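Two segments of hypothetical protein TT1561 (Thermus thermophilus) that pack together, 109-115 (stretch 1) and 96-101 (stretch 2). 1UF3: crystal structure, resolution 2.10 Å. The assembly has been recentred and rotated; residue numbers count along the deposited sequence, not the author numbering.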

# COMPACT_ATOMS: atom_id res chain seq x y z
N LEU A 109 20.24 -12.31 9.58
CA LEU A 109 20.82 -13.54 9.06
C LEU A 109 20.13 -14.65 9.89
O LEU A 109 20.38 -14.79 11.10
CB LEU A 109 22.34 -13.51 9.30
CG LEU A 109 23.16 -14.75 8.91
CD1 LEU A 109 22.85 -15.12 7.47
CD2 LEU A 109 24.65 -14.48 9.09
N VAL A 110 19.24 -15.40 9.23
CA VAL A 110 18.48 -16.48 9.88
C VAL A 110 19.12 -17.84 9.63
O VAL A 110 19.42 -18.21 8.49
CB VAL A 110 17.03 -16.49 9.39
CG1 VAL A 110 16.19 -17.55 10.17
CG2 VAL A 110 16.43 -15.11 9.55
N ALA A 111 19.38 -18.58 10.70
CA ALA A 111 20.01 -19.88 10.58
C ALA A 111 19.52 -20.81 11.69
O ALA A 111 18.96 -20.36 12.70
CB ALA A 111 21.51 -19.74 10.67
N GLY A 112 19.77 -22.10 11.51
CA GLY A 112 19.35 -23.02 12.55
C GLY A 112 19.99 -24.39 12.52
O GLY A 112 20.75 -24.75 11.60
N VAL A 113 19.72 -25.14 13.58
CA VAL A 113 20.17 -26.51 13.70
C VAL A 113 19.01 -27.19 14.45
O VAL A 113 18.79 -26.94 15.65
CB VAL A 113 21.47 -26.64 14.48
CG1 VAL A 113 21.85 -28.10 14.57
CG2 VAL A 113 22.60 -25.87 13.79
N GLY A 114 18.24 -27.99 13.71
CA GLY A 114 17.11 -28.69 14.28
C GLY A 114 17.51 -30.06 14.83
O GLY A 114 18.69 -30.36 14.95
N GLY A 115 16.52 -30.88 15.16
CA GLY A 115 16.81 -32.19 15.72
C GLY A 115 17.26 -32.04 17.16
O GLY A 115 17.23 -30.94 17.72
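Stretch 2 96-101: NVHETF

Stretch 2 lies along stretch 1 as a turn rather than as a regular strand. Residues 109 to 112 of stretch 1 are extended, and the chain running from Val97 to Phe101 passes them in the opposite sense: the CA atoms of Val113 and His98 are 4.9 Å apart, and those of Ala111 and Phe101 4.4 Å. Val97 to Thr100 form a type II beta turn, with Glu99 at a positive phi of 67° and Thr100 N donating to Val97 O at 2.9 Å.

Two backbone atoms of the turn, Glu99 N and Val97 O, bond directly to Gly112. Glu99 N donates to Gly112 O at 2.9 Å with an angle at hydrogen of 152°, a well-formed bond. The return bond, Gly112 N to Val97 O, is weak, at 3.3 Å and 125°; Val97 O thus accepts twice, its better contact being the one inside the turn. Val97 O and Gly112 O also approach to 3.3 Å, but both are acceptors and cannot bond to each other. Water 1 donates to Gly112 O at 2.9 Å and to Thr100 O at 3.0 Å, giving Gly112 O a second donor and linking the two stretches.

Further along, the side chain of His98 (chi1 t) serves Gly114: Gly114 N donates to His98 ND1 at 2.8 Å and 159°, approaching at the ring edge, near its plane. ND1 is therefore an acceptor, while NE2 is bonded elsewhere in the structure. The backbone N of His98 is satisfied by Asn96 OD1 at 2.8 Å.

Toward Leu109 the contacts become largely apolar. Val110 CG1 meets Val97 CG1 at 4.2 Å, Ala111 CB lies 4.1 Å from Phe101 CB, and Leu109 CD1 reaches Phe101 CD1 at 3.7 Å. Val110 O receives a CA-H...O contact from Phe101 CA at 3.1 Å.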

# COMPACT_ATOMS: atom_id res chain seq x y z
N ASN A 96 13.64 -23.88 4.94
CA ASN A 96 14.11 -24.78 5.96
C ASN A 96 15.52 -24.25 6.19
O ASN A 96 16.33 -24.26 5.27
CB ASN A 96 14.20 -26.21 5.42
CG ASN A 96 15.37 -26.94 5.96
OD1 ASN A 96 15.59 -26.95 7.17
ND2 ASN A 96 16.16 -27.56 5.07
N VAL A 97 15.81 -23.76 7.39
CA VAL A 97 17.14 -23.22 7.68
C VAL A 97 18.04 -24.21 8.42
O VAL A 97 19.14 -23.86 8.85
CB VAL A 97 17.06 -21.86 8.44
CG1 VAL A 97 16.48 -20.77 7.50
CG2 VAL A 97 16.16 -21.98 9.68
N HIS A 98 17.60 -25.46 8.52
CA HIS A 98 18.38 -26.50 9.19
C HIS A 98 19.74 -26.68 8.49
O HIS A 98 19.82 -27.05 7.33
CB HIS A 98 17.57 -27.82 9.20
CG HIS A 98 18.29 -28.97 9.85
ND1 HIS A 98 18.74 -28.94 11.16
CD2 HIS A 98 18.68 -30.18 9.35
CE1 HIS A 98 19.37 -30.07 11.43
NE2 HIS A 98 19.35 -30.83 10.35
N GLU A 99 20.81 -26.38 9.23
CA GLU A 99 22.21 -26.46 8.77
C GLU A 99 22.53 -25.43 7.69
O GLU A 99 23.60 -25.44 7.10
CB GLU A 99 22.58 -27.85 8.24
CG GLU A 99 22.11 -29.05 9.06
CD GLU A 99 22.54 -30.37 8.43
OE1 GLU A 99 22.68 -30.44 7.20
OE2 GLU A 99 22.73 -31.36 9.17
N THR A 100 21.60 -24.53 7.41
CA THR A 100 21.86 -23.54 6.39
C THR A 100 21.40 -22.14 6.84
O THR A 100 21.24 -21.90 8.05
CB THR A 100 21.24 -24.00 5.02
OG1 THR A 100 21.74 -23.18 3.96
CG2 THR A 100 19.74 -23.95 5.06
N PHE A 101 21.18 -21.22 5.90
CA PHE A 101 20.79 -19.87 6.29
C PHE A 101 20.03 -19.11 5.21
O PHE A 101 19.99 -19.54 4.05
CB PHE A 101 22.06 -19.08 6.61
CG PHE A 101 22.86 -18.72 5.40
CD1 PHE A 101 22.61 -17.52 4.72
CD2 PHE A 101 23.78 -19.61 4.87
CE1 PHE A 101 23.26 -17.23 3.53
CE2 PHE A 101 24.44 -19.34 3.69
CZ PHE A 101 24.17 -18.14 3.01
O HOH W 1 22.83 -23.38 10.17